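Local coordinates for specific mitochondrial acyl carrier protein (Toxoplasma, PDB 3CE7) that probably carries acyl intermediates for mitochondrial fatty acid synthesis, at residues D56-D59 against T60-V64; S41-L44 against E45-R48; D91-V94 against S95-K99; L65-E68 against E69-V73. All blocks are in the same frame, centred on the assembly; numbering follows the deposited sequence.

Contact 1: D56-D59 against T60-V64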
loop_
_atom_site.group_PDB
_atom_site.type_symbol
_atom_site.label_atom_id
_atom_site.label_comp_id
_atom_site.label_asym_id
_atom_site.label_seq_id
_atom_site.Cartn_x
_atom_site.Cartn_y
_atom_site.Cartn_z
ATOM N N ASP A 56 -2.858 -10.071 6.752
ATOM C CA ASP A 56 -1.884 -10.229 7.832
ATOM C C ASP A 56 -0.491 -9.714 7.446
ATOM O O ASP A 56 -0.336 -9.076 6.396
ATOM C CB ASP A 56 -1.843 -11.694 8.311
ATOM C CG ASP A 56 -1.409 -12.668 7.222
ATOM O OD1 ASP A 56 -0.913 -12.225 6.166
ATOM O OD2 ASP A 56 -1.555 -13.899 7.434
ATOM N N CYS A 57 0.501 -10.000 8.292
ATOM C CA CYS A 57 1.874 -9.529 8.082
ATOM C C CYS A 57 2.411 -9.937 6.718
ATOM O O CYS A 57 3.061 -9.138 6.046
ATOM C CB CYS A 57 2.807 -10.031 9.185
ATOM S SG CYS A 57 2.453 -9.317 10.795
ATOM N N LEU A 58 2.133 -11.173 6.303
ATOM C CA LEU A 58 2.557 -11.618 4.969
ATOM C C LEU A 58 2.015 -10.726 3.860
ATOM O O LEU A 58 2.745 -10.379 2.922
ATOM C CB LEU A 58 2.136 -13.070 4.699
ATOM C CG LEU A 58 2.507 -13.623 3.314
ATOM C CD1 LEU A 58 4.023 -13.644 3.088
ATOM C CD2 LEU A 58 1.927 -15.017 3.162
ATOM N N ASP A 59 0.729 -10.385 3.929
ATOM C CA ASP A 59 0.134 -9.543 2.899
ATOM C C ASP A 59 0.840 -8.191 2.844
ATOM O O ASP A 59 1.133 -7.679 1.771
ATOM C CB ASP A 59 -1.357 -9.369 3.148
ATOM C CG ASP A 59 -2.117 -10.682 3.036
ATOM O OD1 ASP A 59 -2.138 -11.283 1.933
ATOM O OD2 ASP A 59 -2.696 -11.097 4.050
ATOM N N THR A 60 1.142 -7.630 4.007
ATOM C CA THR A 60 1.862 -6.354 4.027
ATOM C C THR A 60 3.241 -6.465 3.375
ATOM O O THR A 60 3.598 -5.637 2.529
ATOM C CB THR A 60 1.946 -5.796 5.439
ATOM O OG1 THR A 60 0.609 -5.563 5.894
ATOM C CG2 THR A 60 2.741 -4.477 5.458
ATOM N N VAL A 61 3.995 -7.500 3.742
ATOM C CA VAL A 61 5.311 -7.747 3.147
ATOM C C VAL A 61 5.205 -7.834 1.611
ATOM O O VAL A 61 5.969 -7.188 0.888
ATOM C CB VAL A 61 5.959 -9.034 3.725
ATOM C CG1 VAL A 61 7.248 -9.390 2.983
ATOM C CG2 VAL A 61 6.229 -8.886 5.237
ATOM N N GLU A 62 4.254 -8.628 1.124
ATOM C CA GLU A 62 4.033 -8.791 -0.320
ATOM C C GLU A 62 3.620 -7.490 -1.003
ATOM O O GLU A 62 4.102 -7.149 -2.097
ATOM C CB GLU A 62 2.981 -9.866 -0.559
ATOM C CG GLU A 62 3.459 -11.258 -0.181
ATOM C CD GLU A 62 2.364 -12.301 -0.217
ATOM O OE1 GLU A 62 1.164 -11.936 -0.151
ATOM O OE2 GLU A 62 2.714 -13.500 -0.279
ATOM N N PHE A 63 2.724 -6.756 -0.347
ATOM C CA PHE A 63 2.227 -5.503 -0.908
ATOM C C PHE A 63 3.333 -4.453 -0.988
ATOM O O PHE A 63 3.465 -3.756 -1.993
ATOM C CB PHE A 63 1.037 -4.965 -0.112
ATOM C CG PHE A 63 0.308 -3.869 -0.813
ATOM C CD1 PHE A 63 -0.520 -4.150 -1.904
ATOM C CD2 PHE A 63 0.452 -2.544 -0.403
ATOM C CE1 PHE A 63 -1.184 -3.137 -2.590
ATOM C CE2 PHE A 63 -0.223 -1.521 -1.080
ATOM C CZ PHE A 63 -1.037 -1.815 -2.182
ATOM N N VAL A 64 4.146 -4.369 0.058
ATOM C CA VAL A 64 5.285 -3.455 0.063
ATOM C C VAL A 64 6.252 -3.781 -1.080
ATOM O O VAL A 64 6.722 -2.879 -1.762
ATOM C CB VAL A 64 6.007 -3.481 1.422
ATOM C CG1 VAL A 64 7.382 -2.827 1.334
ATOM C CG2 VAL A 64 5.142 -2.805 2.494
#
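E62 lies against L58, one helical turn earlier, and meets it with its carboxylate. Its OE2 is 3.6 Å from L58 CG and about as far from L58 CD1. The two side chains meet at a slant. L58 holds CG anti to its backbone N (chi1 179°), and this brings the end of its side chain nearer to the glutamate. The chain of E62 leans back as well, with its CG 3.3 Å from L58 O. Within this pair of segments the leucine meets a carboxylate end.

D59 also comes near E62. D59 OD1 and E62 OE1 are 4.0 Å apart, with the carboxylate planes turned 72° to each other. The two charges probably repel, and no bond joins them. D59 instead uses OD2, which accepts from D56 N at 2.9 Å through its anti lone pair. In return D56 OD1 takes a weak bond from D59 N, at 3.3 Å. The other carboxylate oxygen of D56 pairs with R53. Behind these side chains, T60, V61, E62 and F63 each bond by N-H to the carbonyl four residues back.

F63 leaves the helix in another direction, toward the core, where its ring meets F31 edge to face. T60 OG1 is held by W55 NE1.

The reciprocal D56–D59 pair is a capping box at the start of helix 57-71. The run D56-C57-L58-D59 resembles the Asp-Ser-Leu motif of acyl carrier proteins, whose serine bears phosphopantetheine. By this comparison C57 would take the serine position.

Contact 2: S41-L44 against E45-R48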
loop_
_atom_site.group_PDB
_atom_site.type_symbol
_atom_site.label_atom_id
_atom_site.label_comp_id
_atom_site.label_asym_id
_atom_site.label_seq_id
_atom_site.Cartn_x
_atom_site.Cartn_y
_atom_site.Cartn_z
ATOM N N SER A 41 -8.051 5.052 4.357
ATOM C CA SER A 41 -7.979 5.040 5.819
ATOM C C SER A 41 -8.347 3.690 6.453
ATOM O O SER A 41 -8.260 3.533 7.680
ATOM C CB SER A 41 -8.841 6.156 6.408
ATOM O OG SER A 41 -10.192 5.943 6.065
ATOM N N SER A 42 -8.741 2.722 5.624
ATOM C CA SER A 42 -9.084 1.381 6.123
ATOM C C SER A 42 -7.884 0.758 6.837
ATOM O O SER A 42 -6.760 0.852 6.360
ATOM C CB SER A 42 -9.522 0.451 4.981
ATOM O OG SER A 42 -10.664 0.922 4.293
ATOM N N LYS A 43 -8.116 0.136 7.991
ATOM C CA LYS A 43 -7.065 -0.656 8.623
ATOM C C LYS A 43 -6.876 -1.941 7.817
ATOM O O LYS A 43 -7.806 -2.739 7.680
ATOM C CB LYS A 43 -7.420 -0.959 10.084
ATOM C CG LYS A 43 -7.333 0.277 10.996
ATOM C CD LYS A 43 -5.901 0.541 11.447
ATOM C CE LYS A 43 -5.776 1.864 12.197
ATOM N NZ LYS A 43 -5.623 3.029 11.274
ATOM N N LEU A 44 -5.684 -2.119 7.249
ATOM C CA LEU A 44 -5.419 -3.269 6.382
ATOM C C LEU A 44 -5.812 -4.587 7.041
ATOM O O LEU A 44 -6.421 -5.441 6.393
ATOM C CB LEU A 44 -3.945 -3.319 5.978
ATOM C CG LEU A 44 -3.447 -2.195 5.067
ATOM C CD1 LEU A 44 -1.930 -2.227 4.987
ATOM C CD2 LEU A 44 -4.066 -2.297 3.689
ATOM N N GLU A 45 -5.501 -4.703 8.334
ATOM C CA GLU A 45 -5.741 -5.943 9.075
ATOM C C GLU A 45 -7.217 -6.309 9.241
ATOM O O GLU A 45 -7.540 -7.409 9.715
ATOM C CB GLU A 45 -5.038 -5.896 10.434
ATOM C CG GLU A 45 -3.803 -6.788 10.538
ATOM C CD GLU A 45 -2.582 -6.286 9.775
ATOM O OE1 GLU A 45 -1.649 -7.095 9.588
ATOM O OE2 GLU A 45 -2.532 -5.098 9.378
ATOM N N GLU A 46 -8.104 -5.404 8.840
ATOM C CA GLU A 46 -9.543 -5.652 8.910
ATOM C C GLU A 46 -10.122 -6.125 7.561
ATOM O O GLU A 46 -11.291 -6.513 7.478
ATOM C CB GLU A 46 -10.262 -4.427 9.516
ATOM C CG GLU A 46 -9.956 -4.283 11.030
ATOM C CD GLU A 46 -10.160 -2.877 11.631
ATOM O OE1 GLU A 46 -10.786 -1.999 10.998
ATOM O OE2 GLU A 46 -9.684 -2.659 12.772
ATOM N N LEU A 47 -9.274 -6.148 6.529
ATOM C CA LEU A 47 -9.673 -6.494 5.168
ATOM C C LEU A 47 -9.598 -7.994 4.903
ATOM O O LEU A 47 -8.670 -8.652 5.347
ATOM C CB LEU A 47 -8.770 -5.782 4.152
ATOM C CG LEU A 47 -8.776 -4.250 4.145
ATOM C CD1 LEU A 47 -7.688 -3.724 3.201
ATOM C CD2 LEU A 47 -10.152 -3.696 3.772
ATOM N N ARG A 48 -10.566 -8.509 4.148
ATOM C CA ARG A 48 -10.575 -9.920 3.769
ATOM C C ARG A 48 -9.891 -10.133 2.421
ATOM O O ARG A 48 -10.259 -9.509 1.419
ATOM C CB ARG A 48 -12.004 -10.459 3.739
ATOM C CG ARG A 48 -12.070 -11.978 3.740
ATOM C CD ARG A 48 -13.419 -12.468 4.252
ATOM N NE ARG A 48 -13.637 -12.136 5.658
ATOM C CZ ARG A 48 -13.215 -12.867 6.687
ATOM N NH1 ARG A 48 -13.471 -12.466 7.924
ATOM N NH2 ARG A 48 -12.529 -13.990 6.491
HETATM O O HOH W 1 -10.859 -0.013 8.924
#
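A short 3-10 turn brings K43 and L44 against E46 and L47, within the long loop that joins helix 17-29 to helix 57-71. Two backbone bonds define it, each spanning three residues. E46 N donates to K43 O at 2.9 Å, and L47 N donates to L44 O at the same distance. Both donors sit well above the carbonyl planes, by 47° and 49°, so neither bond follows a lone pair.

The buried side of the turn is apolar. L44 CD2 meets L47 CD1 at 3.9 Å, one leucine slanting across the other. L47 also lays its CB 3.3 Å from L44 O. Beyond the turn, L44 packs on W55 and L47 on V38, contacts within the same long loop. The L44 backbone also bonds to Q84, outside that loop.

The outer side is polar. K43 and E46 run side by side and point the same way. The lysine chain bends at chi2 (-82°) and again at chi4, carrying its amine off, and it is K43 CB that touches E46 OE1, at 3.6 Å. A water closes this side: it accepts from K43 N at 2.9 Å and donates to E46 OE1 at 2.9 Å.

Contact 3: D91-V94 against S95-K99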
loop_
_atom_site.group_PDB
_atom_site.type_symbol
_atom_site.label_atom_id
_atom_site.label_comp_id
_atom_site.label_asym_id
_atom_site.label_seq_id
_atom_site.Cartn_x
_atom_site.Cartn_y
_atom_site.Cartn_z
ATOM N N ASP A 91 1.619 7.902 1.218
ATOM C CA ASP A 91 2.383 9.016 1.771
ATOM C C ASP A 91 3.893 8.733 1.746
ATOM O O ASP A 91 4.697 9.627 1.441
ATOM C CB ASP A 91 1.937 9.321 3.203
ATOM C CG ASP A 91 0.546 9.957 3.286
ATOM O OD1 ASP A 91 -0.052 10.332 2.265
ATOM O OD2 ASP A 91 0.036 10.070 4.423
ATOM N N PHE A 92 4.281 7.502 2.091
ATOM C CA PHE A 92 5.703 7.157 2.117
ATOM C C PHE A 92 6.286 7.194 0.701
ATOM O O PHE A 92 7.397 7.701 0.475
ATOM C CB PHE A 92 5.935 5.785 2.743
ATOM C CG PHE A 92 7.387 5.466 2.919
ATOM C CD1 PHE A 92 8.118 6.056 3.941
ATOM C CD2 PHE A 92 8.048 4.619 2.021
ATOM C CE1 PHE A 92 9.485 5.780 4.103
ATOM C CE2 PHE A 92 9.409 4.336 2.177
ATOM C CZ PHE A 92 10.125 4.920 3.209
ATOM N N VAL A 93 5.525 6.675 -0.257
ATOM C CA VAL A 93 5.984 6.668 -1.649
ATOM C C VAL A 93 6.227 8.103 -2.112
ATOM O O VAL A 93 7.298 8.422 -2.646
ATOM C CB VAL A 93 4.977 5.963 -2.577
ATOM C CG1 VAL A 93 5.310 6.240 -4.038
ATOM C CG2 VAL A 93 4.974 4.470 -2.305
ATOM N N VAL A 94 5.240 8.968 -1.898
ATOM C CA VAL A 94 5.352 10.348 -2.361
ATOM C C VAL A 94 6.529 11.041 -1.675
ATOM O O VAL A 94 7.330 11.706 -2.336
ATOM C CB VAL A 94 4.030 11.106 -2.185
ATOM C CG1 VAL A 94 4.237 12.627 -2.351
ATOM C CG2 VAL A 94 3.014 10.569 -3.187
ATOM N N SER A 95 6.650 10.844 -0.360
ATOM C CA SER A 95 7.736 11.469 0.399
ATOM C C SER A 95 9.103 11.039 -0.134
ATOM O O SER A 95 9.995 11.879 -0.299
ATOM C CB SER A 95 7.606 11.185 1.899
ATOM O OG SER A 95 7.795 9.818 2.187
ATOM N N GLU A 96 9.257 9.755 -0.445
ATOM C CA GLU A 96 10.543 9.268 -0.951
ATOM C C GLU A 96 10.839 9.839 -2.327
ATOM O O GLU A 96 11.956 10.283 -2.604
ATOM C CB GLU A 96 10.589 7.746 -0.973
ATOM C CG GLU A 96 10.703 7.135 0.423
ATOM C CD GLU A 96 12.019 7.477 1.107
ATOM O OE1 GLU A 96 13.086 7.010 0.639
ATOM O OE2 GLU A 96 11.988 8.218 2.107
ATOM N N ARG A 97 9.833 9.835 -3.192
ATOM C CA ARG A 97 10.039 10.315 -4.553
ATOM C C ARG A 97 10.250 11.830 -4.587
ATOM O O ARG A 97 10.942 12.336 -5.468
ATOM C CB ARG A 97 8.872 9.908 -5.455
ATOM C CG ARG A 97 8.747 8.395 -5.655
ATOM C CD ARG A 97 10.036 7.746 -6.180
ATOM N NE ARG A 97 10.433 8.274 -7.484
ATOM C CZ ARG A 97 11.415 7.778 -8.230
ATOM N NH1 ARG A 97 12.105 6.716 -7.819
ATOM N NH2 ARG A 97 11.694 8.332 -9.403
ATOM N N ALA A 98 9.666 12.540 -3.622
ATOM C CA ALA A 98 9.731 14.000 -3.589
ATOM C C ALA A 98 11.055 14.525 -3.047
ATOM O O ALA A 98 11.372 15.700 -3.227
ATOM C CB ALA A 98 8.582 14.567 -2.755
ATOM N N LYS A 99 11.805 13.671 -2.352
ATOM C CA LYS A 99 13.031 14.117 -1.690
ATOM C C LYS A 99 14.089 14.489 -2.707
ATOM O O LYS A 99 14.424 13.673 -3.565
ATOM C CB LYS A 99 13.596 13.009 -0.794
ATOM C CG LYS A 99 12.976 12.926 0.567
ATOM C CD LYS A 99 13.520 11.698 1.306
ATOM C CE LYS A 99 12.794 11.480 2.620
ATOM N NZ LYS A 99 13.405 10.332 3.367
#
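F92 and E96 face each other on the last two turns of helix 86-98, the C-terminal helix of this helical acyl carrier fold. E96 CG sits over one face of the F92 ring, 3.8 Å from the centroid and somewhat toward the rim. This is a CH-pi contact. The carboxylate that follows lies nearly parallel to the ring, with the planes 7° apart. A bend at chi2 (-65°) folds the glutamate over the phenyl group in this way. F92 itself packs on V75 and F83.

The tight part continues on the inner side of the helix. V93 is buried against V67 and F71 of helix 57-71, and it also reaches V20 of helix 17-29. V94 adds contacts to I17 and V20. The main chain is regular here: S95, E96 and R97 donate to the carbonyls of D91, F92 and V93. S95 OG also bonds to F92 O, at 2.8 Å, so that carbonyl takes two donors, which approach from the same face of its plane. S95 has two modelled conformers, so this second bond is less certain. R97 is held from outside the turn, by a salt bridge from NE to D14 and a hydrogen bond from NH1 to D72 O.

The outer side is looser. A98 is exposed, and its N-H reaches V94 O with a bent angle of 139°. K99 has left the helix, and its backbone N keeps just weak bonds to the turn before. Its extended side chain runs back to E96, where K99 NZ forms a salt bridge to E96 OE2 at 2.8 Å, on the syn side of the carboxylate.

Contact 4: L65-E68 against E69-V73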
loop_
_atom_site.group_PDB
_atom_site.type_symbol
_atom_site.label_atom_id
_atom_site.label_comp_id
_atom_site.label_asym_id
_atom_site.label_seq_id
_atom_site.Cartn_x
_atom_site.Cartn_y
_atom_site.Cartn_z
ATOM N N LEU A 65 6.534 -5.065 -1.299
ATOM C CA LEU A 65 7.397 -5.448 -2.422
ATOM C C LEU A 65 6.811 -4.995 -3.758
ATOM O O LEU A 65 7.523 -4.445 -4.614
ATOM C CB LEU A 65 7.651 -6.960 -2.414
ATOM C CG LEU A 65 8.671 -7.391 -1.354
ATOM C CD1 LEU A 65 8.564 -8.870 -1.020
ATOM C CD2 LEU A 65 10.116 -7.044 -1.753
ATOM N N ASP A 66 5.505 -5.191 -3.925
ATOM C CA ASP A 66 4.803 -4.755 -5.133
ATOM C C ASP A 66 4.950 -3.245 -5.339
ATOM O O ASP A 66 5.168 -2.768 -6.459
ATOM C CB ASP A 66 3.313 -5.100 -5.040
ATOM C CG ASP A 66 3.031 -6.588 -5.206
ATOM O OD1 ASP A 66 3.976 -7.399 -5.359
ATOM O OD2 ASP A 66 1.835 -6.935 -5.185
ATOM N N VAL A 67 4.796 -2.496 -4.250
ATOM C CA VAL A 67 4.913 -1.036 -4.277
ATOM C C VAL A 67 6.337 -0.590 -4.599
ATOM O O VAL A 67 6.541 0.339 -5.388
ATOM C CB VAL A 67 4.440 -0.413 -2.939
ATOM C CG1 VAL A 67 4.834 1.074 -2.850
ATOM C CG2 VAL A 67 2.950 -0.594 -2.797
ATOM N N GLU A 68 7.316 -1.260 -3.995
ATOM C CA GLU A 68 8.724 -0.974 -4.266
ATOM C C GLU A 68 9.036 -1.169 -5.743
ATOM O O GLU A 68 9.776 -0.377 -6.335
ATOM C CB GLU A 68 9.620 -1.870 -3.420
ATOM C CG GLU A 68 9.666 -1.468 -1.949
ATOM C CD GLU A 68 10.498 -2.412 -1.101
ATOM O OE1 GLU A 68 10.393 -3.645 -1.293
ATOM O OE2 GLU A 68 11.243 -1.927 -0.234
ATOM N N GLU A 69 8.468 -2.228 -6.324
ATOM C CA GLU A 69 8.694 -2.554 -7.739
ATOM C C GLU A 69 8.134 -1.493 -8.677
ATOM O O GLU A 69 8.804 -1.068 -9.622
ATOM C CB GLU A 69 8.097 -3.929 -8.071
ATOM C CG GLU A 69 8.899 -5.091 -7.509
ATOM C CD GLU A 69 8.183 -6.433 -7.624
ATOM O OE1 GLU A 69 7.008 -6.473 -8.052
ATOM O OE2 GLU A 69 8.812 -7.448 -7.278
ATOM N N ILE A 70 6.906 -1.063 -8.408
ATOM C CA ILE A 70 6.185 -0.173 -9.303
ATOM C C ILE A 70 6.695 1.267 -9.191
ATOM O O ILE A 70 6.809 1.966 -10.198
ATOM C CB ILE A 70 4.657 -0.274 -9.074
ATOM C CG1 ILE A 70 4.149 -1.618 -9.636
ATOM C CG2 ILE A 70 3.932 0.907 -9.696
ATOM C CD1 ILE A 70 2.757 -2.040 -9.187
ATOM N N PHE A 71 7.020 1.695 -7.974
ATOM C CA PHE A 71 7.355 3.105 -7.734
ATOM C C PHE A 71 8.838 3.399 -7.543
ATOM O O PHE A 71 9.216 4.563 -7.393
ATOM C CB PHE A 71 6.546 3.672 -6.551
ATOM C CG PHE A 71 5.076 3.780 -6.832
ATOM C CD1 PHE A 71 4.574 4.813 -7.633
ATOM C CD2 PHE A 71 4.187 2.837 -6.326
ATOM C CE1 PHE A 71 3.215 4.900 -7.914
ATOM C CE2 PHE A 71 2.824 2.926 -6.601
ATOM C CZ PHE A 71 2.341 3.956 -7.392
ATOM N N ASP A 72 9.659 2.348 -7.550
ATOM C CA ASP A 72 11.109 2.490 -7.388
ATOM C C ASP A 72 11.456 3.240 -6.102
ATOM O O ASP A 72 12.151 4.268 -6.128
ATOM C CB ASP A 72 11.732 3.185 -8.610
ATOM C CG ASP A 72 11.608 2.367 -9.886
ATOM O OD1 ASP A 72 11.479 1.125 -9.809
ATOM O OD2 ASP A 72 11.638 2.976 -10.975
ATOM N N VAL A 73 10.935 2.738 -4.986
ATOM C CA VAL A 73 11.293 3.234 -3.660
ATOM C C VAL A 73 11.769 2.053 -2.823
ATOM O O VAL A 73 11.453 0.907 -3.142
ATOM C CB VAL A 73 10.119 3.958 -2.950
ATOM C CG1 VAL A 73 9.712 5.198 -3.728
ATOM C CG2 VAL A 73 8.928 3.020 -2.730
HETATM O O HOH W 2 4.649 -4.895 -8.488
#
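E68 and V73 meet where helix 57-71 ends. V73 O lies 3.2 Å from E68 CG and 3.5 Å from E68 CA, the latter a CA-H...O contact. The extended side chain of E68 continues past this carbonyl, and its OE2 accepts from V75 N in the following loop.

Three carbonyls of the last turns are served by regular helical bonds. L65 O accepts from E69 N, D66 O from I70 N, and V67 O from F71 N, at 3.0 to 3.1 Å. The next bond fails to keep pace. D72 has positive phi (56°), and its N-H reaches E68 O at 3.0 Å but at a poor 124°, a weak bond. The carbonyl of D72 is satisfied from another helix, by R97 NH1.

D66 O has a second partner. A water donates to it at 3.0 Å and also to E69 OE1 at 2.9 Å, bridging the two. E69 OE1 lies 4.2 Å from D66 OD1, where the like charges probably repel weakly.

On the buried side, V67 CG1 packs on F71 CD2. The bonding thus implies a helix end that closes partly through a side chain: E68 supplies an acceptor to the loop just as the backbone pattern weakens.

From the N terminus, contact 2 comes first, in the loop between helices 17-29 and 57-71. Contact 1 opens helix 57-71 and contact 4 closes it. Contact 3 ends helix 86-98. All four are local turns in series; none nests in or crosses another, and none closes a long loop. Contacts 1 and 2 touch lightly: E45 approaches the start of the helix, and L44 lies near T60. Contacts 1 and 4 adjoin along one helix, with centres about 13 Å apart. Contacts 3 and 4 also touch, so two helix ends meet there. Contact 3 lies across the chain's centre from contacts 1 and 2.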